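Local structure of hypothetical conserved protein (Geobacillus kaustophilus, 2QYH) at residues 239-242 with 243-246; 27-30 with 31-35; 20-23 with 24-27. The protein is of unknown function but probably acts as a magnesium-binding phosphatase of the haloacid dehalogenase superfamily. One frame throughout, in Å; residues are numbered along the deposited sequence.

Interaction 1: residues 239-242 with 243-246; sequences TKPV and DKEG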
loop_
_atom_site.group_PDB
_atom_site.type_symbol
_atom_site.label_atom_id
_atom_site.label_comp_id
_atom_site.label_asym_id
_atom_site.label_seq_id
_atom_site.Cartn_x
_atom_site.Cartn_y
_atom_site.Cartn_z
ATOM N N THR D 239 -1.454 20.918 -17.779
ATOM C CA THR D 239 -2.502 21.224 -16.820
ATOM C C THR D 239 -1.905 21.881 -15.584
ATOM O O THR D 239 -0.708 22.155 -15.541
ATOM C CB THR D 239 -3.261 19.945 -16.412
ATOM O OG1 THR D 239 -4.427 20.304 -15.665
ATOM C CG2 THR D 239 -2.372 19.034 -15.572
ATOM N N LYS D 240 -2.731 22.128 -14.575
ATOM C CA LYS D 240 -2.245 22.768 -13.363
ATOM C C LYS D 240 -1.388 21.813 -12.554
ATOM O O LYS D 240 -1.308 20.628 -12.861
ATOM C CB LYS D 240 -3.424 23.266 -12.529
ATOM C CG LYS D 240 -4.309 24.219 -13.296
ATOM C CD LYS D 240 -5.452 24.722 -12.460
ATOM C CE LYS D 240 -6.403 25.537 -13.320
ATOM N NZ LYS D 240 -7.595 26.018 -12.563
ATOM N N PRO D 241 -0.705 22.326 -11.521
ATOM C CA PRO D 241 0.142 21.468 -10.687
ATOM C C PRO D 241 -0.713 20.398 -10.005
ATOM O O PRO D 241 -1.936 20.543 -9.904
ATOM C CB PRO D 241 0.752 22.453 -9.697
ATOM C CG PRO D 241 0.827 23.720 -10.499
ATOM C CD PRO D 241 -0.521 23.745 -11.166
ATOM N N VAL D 242 -0.068 19.331 -9.535
ATOM C CA VAL D 242 -0.779 18.236 -8.887
ATOM C C VAL D 242 -1.612 18.662 -7.679
ATOM O O VAL D 242 -2.708 18.148 -7.460
ATOM C CB VAL D 242 0.191 17.125 -8.452
ATOM C CG1 VAL D 242 1.169 17.662 -7.413
ATOM C CG2 VAL D 242 -0.595 15.937 -7.904
ATOM N N ASP D 243 -1.104 19.606 -6.898
ATOM C CA ASP D 243 -1.833 20.058 -5.722
ATOM C C ASP D 243 -2.829 21.176 -6.027
ATOM O O ASP D 243 -3.349 21.816 -5.119
ATOM C CB ASP D 243 -0.850 20.497 -4.635
ATOM C CG ASP D 243 -0.016 21.682 -5.049
ATOM O OD1 ASP D 243 0.518 21.681 -6.176
ATOM O OD2 ASP D 243 0.118 22.615 -4.237
ATOM N N LYS D 244 -3.100 21.400 -7.308
ATOM C CA LYS D 244 -4.047 22.431 -7.722
ATOM C C LYS D 244 -5.127 21.812 -8.588
ATOM O O LYS D 244 -5.592 22.425 -9.549
ATOM C CB LYS D 244 -3.334 23.533 -8.507
ATOM C CG LYS D 244 -2.337 24.323 -7.689
ATOM C CD LYS D 244 -3.030 25.042 -6.553
ATOM C CE LYS D 244 -2.033 25.760 -5.670
ATOM N NZ LYS D 244 -2.723 26.504 -4.583
ATOM N N GLU D 245 -5.521 20.590 -8.239
ATOM C CA GLU D 245 -6.540 19.857 -8.976
ATOM C C GLU D 245 -6.084 19.645 -10.418
ATOM O O GLU D 245 -6.897 19.629 -11.346
ATOM C CB GLU D 245 -7.864 20.620 -8.950
ATOM C CG GLU D 245 -8.295 21.060 -7.563
ATOM C CD GLU D 245 -9.787 21.315 -7.485
ATOM O OE1 GLU D 245 -10.358 21.784 -8.495
ATOM O OE2 GLU D 245 -10.391 21.053 -6.421
ATOM N N GLY D 246 -4.775 19.478 -10.590
ATOM C CA GLY D 246 -4.210 19.277 -11.913
ATOM C C GLY D 246 -4.912 18.231 -12.762
ATOM O O GLY D 246 -5.286 18.495 -13.909
HETATM O O HOH W 1 -5.218 19.032 -6.166
#
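Thr239 OG1 donates a hydrogen bond to Gly246 O at 2.7 Å, fastening the start of this loop to the first residue of the next helix. With OG1 anti to the backbone N (chi1 -170°), the hydroxyl arrives only 18° off the carbonyl plane, and CG2 lies against the same oxygen. A valine here would probably leave Gly246 O without this donor and the two ends of the loop less firmly tied. Lys240 rests its CB 4.0 Å from Lys244 CB, then runs out extended to a cation-pi contact with Tyr249. Lys240 O sits 3.3 Å from Gly246 CA. Pro241 O closes a type I beta turn by accepting Lys244 N at 3.0 Å, the donor standing well above the carbonyl plane; Gly246 N adds a weak second bond. The proline ring also meets the lysine, Pro241 CD to Lys244 CB 3.9 Å. Val242 O takes a hydrogen bond from a water that in turn accepts one from Glu245 N, the N-cap residue. The loop thus joins strand 237-238, at one margin of the mixed sheet, to helix 246-253, with Thr239 and Val242 packed on Met224 just past strand 220-223.

Interaction 2: residues 27-30 with 31-35; sequences EAVR and RLKQS
Arg31 crosses Glu27, one turn earlier, touching it with the near half of its chain. Arg31 CB lies over the backbone, 3.5 Å from Ala28 O. Arg31 CG meets two oxygens of Glu27, the main-chain O and, at 3.6 Å, the carboxylate OE2. Arg31 CD lies beside the Glu27-Arg30 ion pair, 3.3 Å from Arg30 NH2 and somewhat farther from Glu27 OE2. Bends at chi2 (-65°) and chi3 (-59°) curl the chain, and the guanidinium ends with NH1 too far from the carboxylate for a direct salt bridge. A water spans the gap instead, donating to Glu27 OE2 at 2.9 Å and accepting from Arg31 NH1 at 3.2 Å.

Glu27 OE2 has a direct mate in Arg30 NH2, a salt bridge of 3.0 Å, while NH1 of the same arginine pairs with Asp115 of the second subunit. Two carboxylates, one from each chain, therefore grip the Arg30 guanidinium, which probably offsets the closeness of the Arg31 charge. Gln34 runs alongside Arg30 and sets its amide over one face of the guanidinium, Gln34 CD 4.2 Å above the plane and toward the rim. The two planes stand 77° apart, and the amide NE2 and the guanidinium NH1 are both donors, so this is packing and not a bond. Farther round, Val29 CG1 touches Lys33 CD at 3.7 Å, the two chains pointing the same way. Underneath run regular i to i+4 backbone bonds, from Arg31 N to Glu27 O through Gln34 N to Arg30 O.

All this belongs to helix 23-34, the crossover of the beta-alpha-beta unit between strands 5-8 and 38-42. Ala28 and Leu32 pack on Leu251 of helix 246-253, and Arg31 leans on Trp248 of that helix.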
loop_
_atom_site.group_PDB
_atom_site.type_symbol
_atom_site.label_atom_id
_atom_site.label_comp_id
_atom_site.label_asym_id
_atom_site.label_seq_id
_atom_site.Cartn_x
_atom_site.Cartn_y
_atom_site.Cartn_z
ATOM N N GLU D 27 -12.329 12.001 -7.339
ATOM C CA GLU D 27 -13.552 12.348 -8.068
ATOM C C GLU D 27 -13.300 12.130 -9.558
ATOM O O GLU D 27 -14.127 11.545 -10.262
ATOM C CB GLU D 27 -13.920 13.817 -7.864
ATOM C CG GLU D 27 -15.306 14.088 -7.282
ATOM C CD GLU D 27 -16.417 13.217 -7.855
ATOM O OE1 GLU D 27 -16.594 12.078 -7.370
ATOM O OE2 GLU D 27 -17.121 13.671 -8.783
ATOM N N ALA D 28 -12.154 12.626 -10.025
ATOM C CA ALA D 28 -11.771 12.498 -11.419
ATOM C C ALA D 28 -11.898 11.047 -11.890
ATOM O O ALA D 28 -12.627 10.759 -12.844
ATOM C CB ALA D 28 -10.335 12.989 -11.605
ATOM N N VAL D 29 -11.192 10.140 -11.211
ATOM C CA VAL D 29 -11.215 8.728 -11.565
ATOM C C VAL D 29 -12.635 8.165 -11.516
ATOM O O VAL D 29 -13.044 7.404 -12.398
ATOM C CB VAL D 29 -10.295 7.897 -10.638
ATOM C CG1 VAL D 29 -10.499 6.424 -10.890
ATOM C CG2 VAL D 29 -8.827 8.259 -10.891
ATOM N N ARG D 30 -13.388 8.545 -10.492
ATOM C CA ARG D 30 -14.760 8.078 -10.365
ATOM C C ARG D 30 -15.557 8.467 -11.608
ATOM O O ARG D 30 -16.196 7.623 -12.227
ATOM C CB ARG D 30 -15.410 8.683 -9.120
ATOM C CG ARG D 30 -16.912 8.567 -9.104
ATOM C CD ARG D 30 -17.519 9.306 -7.933
ATOM N NE ARG D 30 -18.966 9.403 -8.077
ATOM C CZ ARG D 30 -19.596 10.351 -8.759
ATOM N NH1 ARG D 30 -20.918 10.337 -8.834
ATOM N NH2 ARG D 30 -18.913 11.327 -9.343
ATOM N N ARG D 31 -15.500 9.747 -11.971
ATOM C CA ARG D 31 -16.208 10.266 -13.135
ATOM C C ARG D 31 -15.792 9.558 -14.419
ATOM O O ARG D 31 -16.647 9.216 -15.238
ATOM C CB ARG D 31 -15.976 11.778 -13.275
ATOM C CG ARG D 31 -16.676 12.633 -12.222
ATOM C CD ARG D 31 -18.180 12.514 -12.358
ATOM N NE ARG D 31 -18.621 12.927 -13.687
ATOM C CZ ARG D 31 -18.775 14.193 -14.068
ATOM N NH1 ARG D 31 -18.532 15.184 -13.217
ATOM N NH2 ARG D 31 -19.158 14.468 -15.310
ATOM N N LEU D 32 -14.489 9.336 -14.604
ATOM C CA LEU D 32 -14.020 8.651 -15.806
ATOM C C LEU D 32 -14.611 7.244 -15.925
ATOM O O LEU D 32 -15.141 6.873 -16.976
ATOM C CB LEU D 32 -12.498 8.561 -15.816
ATOM C CG LEU D 32 -11.709 9.847 -16.071
ATOM C CD1 LEU D 32 -10.229 9.527 -16.099
ATOM C CD2 LEU D 32 -12.132 10.467 -17.397
ATOM N N LYS D 33 -14.514 6.460 -14.852
ATOM C CA LYS D 33 -15.049 5.099 -14.847
ATOM C C LYS D 33 -16.548 5.094 -15.148
ATOM O O LYS D 33 -17.042 4.273 -15.911
ATOM C CB LYS D 33 -14.792 4.439 -13.494
ATOM C CG LYS D 33 -13.373 3.946 -13.297
ATOM C CD LYS D 33 -13.014 3.896 -11.823
ATOM C CE LYS D 33 -12.166 2.685 -11.492
ATOM N NZ LYS D 33 -12.995 1.436 -11.447
ATOM N N GLN D 34 -17.259 6.026 -14.543
ATOM C CA GLN D 34 -18.691 6.148 -14.739
ATOM C C GLN D 34 -19.031 6.335 -16.230
ATOM O O GLN D 34 -20.031 5.805 -16.725
ATOM C CB GLN D 34 -19.181 7.342 -13.929
ATOM C CG GLN D 34 -20.639 7.353 -13.595
ATOM C CD GLN D 34 -20.973 8.482 -12.639
ATOM O OE1 GLN D 34 -20.771 9.657 -12.960
ATOM N NE2 GLN D 34 -21.472 8.133 -11.454
ATOM N N SER D 35 -18.186 7.089 -16.931
ATOM C CA SER D 35 -18.360 7.379 -18.351
ATOM C C SER D 35 -17.894 6.262 -19.275
ATOM O O SER D 35 -17.998 6.381 -20.494
ATOM C CB SER D 35 -17.604 8.656 -18.720
ATOM O OG SER D 35 -18.235 9.807 -18.196
HETATM O O HOH W 2 -18.581 15.848 -10.121
#

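Interaction 3: residues 20-23 with 24-27; sequences QLPL and STIE
Two carbonyl groups, of Pro22 and Leu23, receive the first N-H groups of the helix in different ways. Thr25 N approaches Pro22 O at 3.1 Å from above, 62° out of the carbonyl plane, and Ile26 N adds a long, weak bond to the same oxygen. Glu27 N, by contrast, lies in the plane of the Leu23 carbonyl, 3.2 Å from its O. The Pro22 ring runs side by side with Thr25, whose OG1 is almost equally distant from ring atoms CB, CG and CD, 3.8 Å from CB. Pro22 is the N-cap of helix 23-34, which follows Asp9, Asp11 and Thr13, a pattern consistent with the DxDx(T/V) motif of the haloacid dehalogenase superfamily; Thr25 packs on the nearby Leu14. Ahead of the cap, Leu21 crosses Ile26 at about a right angle, Leu21 CD2 3.8 Å from Ile26 CG1. A chi1 of -180° carries Leu21 CG away from its own N, beside the carbonyl carbon, and the second branch, Leu21 CD1, comes 4.0 Å from Thr25 CG2. Leu21 and Ile26 both continue onto Leu57 of helix 51-57. On another side Leu23 packs on Ala124 of the second subunit, while Ser24 OG is hydrogen-bonded to a glycerol, probably from the crystallisation liquor.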
loop_
_atom_site.group_PDB
_atom_site.type_symbol
_atom_site.label_atom_id
_atom_site.label_comp_id
_atom_site.label_asym_id
_atom_site.label_seq_id
_atom_site.Cartn_x
_atom_site.Cartn_y
_atom_site.Cartn_z
ATOM N N GLN D 20 0.586 12.549 -1.190
ATOM C CA GLN D 20 -0.817 12.618 -0.839
ATOM C C GLN D 20 -1.711 12.544 -2.064
ATOM O O GLN D 20 -1.393 13.095 -3.120
ATOM C CB GLN D 20 -1.102 13.910 -0.054
ATOM C CG GLN D 20 -0.321 14.048 1.263
ATOM C CD GLN D 20 -0.626 12.933 2.261
ATOM O OE1 GLN D 20 -1.769 12.766 2.702
ATOM N NE2 GLN D 20 0.398 12.169 2.620
ATOM N N LEU D 21 -2.837 11.852 -1.915
ATOM C CA LEU D 21 -3.785 11.699 -3.005
ATOM C C LEU D 21 -4.848 12.789 -2.934
ATOM O O LEU D 21 -5.673 12.813 -2.021
ATOM C CB LEU D 21 -4.428 10.323 -2.921
ATOM C CG LEU D 21 -5.447 10.021 -4.003
ATOM C CD1 LEU D 21 -4.800 10.052 -5.373
ATOM C CD2 LEU D 21 -6.020 8.670 -3.734
ATOM N N PRO D 22 -4.844 13.713 -3.897
ATOM C CA PRO D 22 -5.843 14.785 -3.878
ATOM C C PRO D 22 -7.285 14.269 -3.964
ATOM O O PRO D 22 -7.577 13.336 -4.720
ATOM C CB PRO D 22 -5.471 15.629 -5.096
ATOM C CG PRO D 22 -4.008 15.380 -5.263
ATOM C CD PRO D 22 -3.896 13.897 -5.007
ATOM N N LEU D 23 -8.177 14.880 -3.191
ATOM C CA LEU D 23 -9.590 14.518 -3.191
ATOM C C LEU D 23 -10.210 14.588 -4.596
ATOM O O LEU D 23 -10.989 13.709 -4.989
ATOM C CB LEU D 23 -10.359 15.453 -2.251
ATOM C CG LEU D 23 -10.768 15.008 -0.837
ATOM C CD1 LEU D 23 -9.763 14.059 -0.216
ATOM C CD2 LEU D 23 -10.934 16.251 0.012
ATOM N N SER D 24 -9.860 15.623 -5.356
ATOM C CA SER D 24 -10.412 15.792 -6.701
ATOM C C SER D 24 -9.934 14.749 -7.711
ATOM O O SER D 24 -10.557 14.566 -8.758
ATOM C CB SER D 24 -10.122 17.204 -7.231
ATOM O OG SER D 24 -8.735 17.431 -7.374
ATOM N N THR D 25 -8.828 14.074 -7.404
ATOM C CA THR D 25 -8.311 13.034 -8.290
ATOM C C THR D 25 -9.198 11.803 -8.092
ATOM O O THR D 25 -9.456 11.048 -9.035
ATOM C CB THR D 25 -6.832 12.694 -7.972
ATOM O OG1 THR D 25 -6.003 13.802 -8.341
ATOM C CG2 THR D 25 -6.374 11.465 -8.740
ATOM N N ILE D 26 -9.667 11.613 -6.860
ATOM C CA ILE D 26 -10.564 10.508 -6.546
ATOM C C ILE D 26 -11.869 10.747 -7.306
ATOM O O ILE D 26 -12.446 9.812 -7.860
ATOM C CB ILE D 26 -10.851 10.418 -5.025
ATOM C CG1 ILE D 26 -9.597 9.927 -4.290
ATOM C CG2 ILE D 26 -12.042 9.494 -4.754
ATOM C CD1 ILE D 26 -9.789 9.755 -2.803
ATOM N N GLU D 27 -12.329 12.001 -7.339
ATOM C CA GLU D 27 -13.552 12.348 -8.068
ATOM C C GLU D 27 -13.300 12.130 -9.558
ATOM O O GLU D 27 -14.127 11.545 -10.262
ATOM C CB GLU D 27 -13.920 13.817 -7.864
ATOM C CG GLU D 27 -15.306 14.088 -7.282
ATOM C CD GLU D 27 -16.417 13.217 -7.855
ATOM O OE1 GLU D 27 -16.594 12.078 -7.370
ATOM O OE2 GLU D 27 -17.121 13.671 -8.783
#

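Interactions 2 and 3 are successive parts of helix 23-34 and share Glu27; interaction 1 leads into helix 246-253, which packs against that helix. Interactions 1 and 3 touch: Glu245 CA lies 3.6 Å from Ser24 OG, and Pro22 packs near Val242, two helix starts side by side. The centres of interactions 1 and 2 are about 17 Å apart. All three are partly buried. Chemistry follows place: backbone carbonyls and one threonine hydroxyl shape the loop at 239-246, aliphatic contacts accompany the N-cap at 20-27, and charged side chains dominate 27-35. Interactions 2 and 3 both border the second subunit, the former through a charged pair and the latter mainly through packing; no other chain touches interaction 1.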